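Local atomic coordinates of cytochrome P450 monooxygenase (PDB entry 6KBH), a protein that probably acts as a self-sufficient cytochrome P450 monooxygenase, carrying heme, FMN and a [2Fe-2S] cluster in a single chain. Residues Q521-G526 and E684-T689. Sequence-based numbering, arbitrary orientation.
Sequences QYSLCG and EHFSST. With FMN (flavin mononucleotide), chain B.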
loop_
_atom_site.group_PDB
_atom_site.type_symbol
_atom_site.label_atom_id
_atom_site.label_comp_id
_atom_site.label_asym_id
_atom_site.label_seq_id
_atom_site.Cartn_x
_atom_site.Cartn_y
_atom_site.Cartn_z
ATOM N N GLN A 521 18.538 -8.568 -3.175
ATOM C CA GLN A 521 18.819 -9.277 -1.936
ATOM C C GLN A 521 20.235 -9.828 -1.953
ATOM O O GLN A 521 20.710 -10.311 -2.983
ATOM C CB GLN A 521 17.833 -10.423 -1.697
ATOM C CG GLN A 521 16.390 -10.058 -1.940
ATOM C CD GLN A 521 15.812 -10.804 -3.116
ATOM O OE1 GLN A 521 15.603 -12.016 -3.053
ATOM N NE2 GLN A 521 15.563 -10.089 -4.206
ATOM N N TYR A 522 20.897 -9.764 -0.799
ATOM C CA TYR A 522 22.254 -10.269 -0.638
ATOM C C TYR A 522 22.364 -10.975 0.706
ATOM O O TYR A 522 21.988 -10.401 1.732
ATOM C CB TYR A 522 23.274 -9.128 -0.750
ATOM C CG TYR A 522 23.175 -8.358 -2.056
ATOM C CD1 TYR A 522 23.348 -9.003 -3.263
ATOM C CD2 TYR A 522 22.894 -6.994 -2.083
ATOM C CE1 TYR A 522 23.256 -8.340 -4.462
ATOM C CE2 TYR A 522 22.798 -6.310 -3.302
ATOM C CZ TYR A 522 22.982 -7.003 -4.487
ATOM O OH TYR A 522 22.905 -6.409 -5.725
ATOM N N SER A 523 22.876 -12.209 0.698
ATOM C CA SER A 523 23.056 -12.977 1.927
ATOM C C SER A 523 23.896 -12.205 2.945
ATOM O O SER A 523 24.594 -11.236 2.621
ATOM C CB SER A 523 23.719 -14.321 1.624
ATOM O OG SER A 523 22.912 -15.113 0.771
ATOM N N LEU A 524 23.814 -12.645 4.197
ATOM C CA LEU A 524 24.522 -12.008 5.303
ATOM C C LEU A 524 25.670 -12.891 5.762
ATOM O O LEU A 524 25.451 -13.985 6.297
ATOM C CB LEU A 524 23.572 -11.707 6.454
ATOM C CG LEU A 524 22.568 -10.679 5.971
ATOM C CD1 LEU A 524 21.217 -10.983 6.558
ATOM C CD2 LEU A 524 23.080 -9.321 6.361
ATOM N N CYS A 525 26.886 -12.387 5.570
ATOM C CA CYS A 525 28.117 -13.098 5.873
ATOM C C CYS A 525 28.832 -12.523 7.082
ATOM O O CYS A 525 29.994 -12.862 7.322
ATOM C CB CYS A 525 29.034 -13.065 4.657
ATOM S SG CYS A 525 29.027 -11.452 3.873
ATOM N N GLY A 526 28.169 -11.652 7.836
ATOM C CA GLY A 526 28.751 -11.065 9.021
ATOM C C GLY A 526 28.634 -11.993 10.211
ATOM O O GLY A 526 28.362 -13.190 10.083
ATOM N N GLU A 684 20.135 -22.515 -2.980
ATOM C CA GLU A 684 19.624 -21.154 -3.034
ATOM C C GLU A 684 20.080 -20.524 -4.343
ATOM O O GLU A 684 21.282 -20.477 -4.635
ATOM C CB GLU A 684 20.099 -20.314 -1.841
ATOM C CG GLU A 684 19.949 -18.811 -2.049
ATOM C CD GLU A 684 19.589 -18.060 -0.776
ATOM O OE1 GLU A 684 18.429 -18.169 -0.320
ATOM O OE2 GLU A 684 20.459 -17.341 -0.241
ATOM N N HIS A 685 19.123 -20.053 -5.130
ATOM C CA HIS A 685 19.415 -19.418 -6.404
ATOM C C HIS A 685 19.608 -17.920 -6.210
ATOM O O HIS A 685 18.873 -17.276 -5.451
ATOM C CB HIS A 685 18.283 -19.670 -7.401
ATOM C CG HIS A 685 17.930 -21.113 -7.571
ATOM N ND1 HIS A 685 18.598 -21.944 -8.445
ATOM C CD2 HIS A 685 16.969 -21.872 -6.990
ATOM C CE1 HIS A 685 18.066 -23.153 -8.391
ATOM N NE2 HIS A 685 17.076 -23.135 -7.518
ATOM N N PHE A 686 20.615 -17.375 -6.889
ATOM C CA PHE A 686 20.829 -15.934 -6.956
ATOM C C PHE A 686 20.305 -15.339 -8.255
ATOM O O PHE A 686 20.319 -14.115 -8.420
ATOM C CB PHE A 686 22.317 -15.605 -6.801
ATOM C CG PHE A 686 22.840 -15.772 -5.400
ATOM C CD1 PHE A 686 22.106 -16.448 -4.437
ATOM C CD2 PHE A 686 24.067 -15.246 -5.045
ATOM C CE1 PHE A 686 22.587 -16.591 -3.154
ATOM C CE2 PHE A 686 24.558 -15.396 -3.763
ATOM C CZ PHE A 686 23.816 -16.064 -2.816
ATOM N N SER A 687 19.852 -16.185 -9.177
ATOM C CA SER A 687 19.279 -15.788 -10.451
ATOM C C SER A 687 18.003 -16.588 -10.654
ATOM O O SER A 687 17.745 -17.572 -9.954
ATOM C CB SER A 687 20.263 -16.028 -11.608
ATOM O OG SER A 687 21.562 -15.566 -11.282
ATOM N N SER A 688 17.218 -16.139 -11.598
ATOM C CA SER A 688 16.000 -16.783 -11.898
ATOM C C SER A 688 15.932 -17.311 -13.302
ATOM O O SER A 688 16.437 -16.737 -14.234
ATOM C CB SER A 688 14.823 -15.866 -11.682
ATOM O OG SER A 688 13.632 -16.492 -12.142
ATOM N N THR A 689 15.315 -18.460 -13.405
ATOM C CA THR A 689 15.146 -19.121 -14.659
ATOM C C THR A 689 14.160 -18.566 -15.671
ATOM O O THR A 689 14.483 -18.324 -16.812
ATOM C CB THR A 689 14.715 -20.587 -14.405
ATOM O OG1 THR A 689 13.291 -20.703 -14.299
ATOM C CG2 THR A 689 15.358 -21.162 -13.166
HETATM N N1 FMN B . 19.636 -13.079 -4.934
HETATM C C2 FMN B . 18.611 -13.682 -4.315
HETATM O O2 FMN B . 17.511 -13.824 -4.942
HETATM N N3 FMN B . 18.699 -14.139 -3.059
HETATM C C4 FMN B . 19.861 -13.992 -2.391
HETATM O O4 FMN B . 19.978 -14.446 -1.120
HETATM C C4A FMN B . 20.945 -13.371 -3.010
HETATM N N5 FMN B . 22.096 -13.230 -2.332
HETATM C C5A FMN B . 23.127 -12.628 -2.936
HETATM C C6 FMN B . 24.298 -12.499 -2.212
HETATM C C7 FMN B . 25.391 -11.890 -2.784
HETATM C C7M FMN B . 26.631 -11.808 -1.860
HETATM C C8 FMN B . 25.335 -11.403 -4.095
HETATM C C8M FMN B . 26.511 -10.720 -4.764
HETATM C C9 FMN B . 24.161 -11.547 -4.826
HETATM C C9A FMN B . 23.040 -12.150 -4.248
HETATM N N10 FMN B . 21.882 -12.300 -4.929
HETATM C C10 FMN B . 20.827 -12.904 -4.315
HETATM C "C1'" FMN B . 21.711 -11.782 -6.323
HETATM C "C2'" FMN B . 21.301 -10.332 -6.348
HETATM O "O2'" FMN B . 20.039 -10.105 -5.872
HETATM C "C3'" FMN B . 21.394 -9.766 -7.742
HETATM O "O3'" FMN B . 20.647 -10.476 -8.695
HETATM C "C4'" FMN B . 22.866 -9.649 -8.196
HETATM O "O4'" FMN B . 23.802 -9.127 -7.331
HETATM C "C5'" FMN B . 23.008 -8.707 -9.429
HETATM O "O5'" FMN B . 22.224 -7.488 -9.430
HETATM P P FMN B . 22.043 -6.720 -10.787
HETATM O O1P FMN B . 20.797 -5.874 -10.736
HETATM O O2P FMN B . 23.203 -5.813 -11.049
HETATM O O3P FMN B . 21.946 -7.742 -11.876
#
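Ser523 and Glu684 meet beside the O4/N5 edge of the flavin, while Phe686 packs over its face, so most of what joins 521-526 to 684-689 passes through the FMN. The Ser523 hydroxyl, turned beside its own backbone N (chi1 -62°), lies 3.8 Å from Phe686 CZ and obliquely to that ring. Glu684 also points its carboxylate here, its CG anti to the backbone N (chi1 163°) and the chain then bent at chi2. Ser523 OG and Glu684 OE2 are 3.5 Å apart, and both lie near the flavin carbonyl oxygen O4, with OE2 3.1 Å from it.

Phe686 lays one ring face, nearly parallel, over the central part of the isoalloxazine, its CE2 3.2 Å from flavin C5A and its CG and CD1 over the pyrazine ring; Glu684 CG lies at its edge. Tyr522 presents its ring edge, CD1, to the other face of the flavin over C8 and C9, its plane nearly perpendicular to the isoalloxazine. From the strand side, Ser523 N donates a bent hydrogen bond to N5 (3.3 Å, 138°), the redox-active nitrogen of flavins. The ribityl chain is held by the backbone of Gln521, whose O accepts from O2' at 3.0 Å, with a weak return bond from its N. A weak hydrogen bond joins Tyr522 OH and O4' (3.3 Å), the ribityl oxygen lying near the tyrosine ring plane.

This is the FMN site of a ferredoxin-reductase-like module, with Arg520, Ser544, Gly547 and Ser548 also hydrogen-bonded to the cofactor. Strand 518-523 pairs with 510-515 in the six-stranded antiparallel domain, probably a barrel as in ferredoxin reductases. Strand 681-685 is an edge of the five-stranded parallel sheet, of the kind that binds NAD(P) in related reductases, so the flavin sits between the two; helix 588-601 packs against both Ser523 and Phe686 through Pro590.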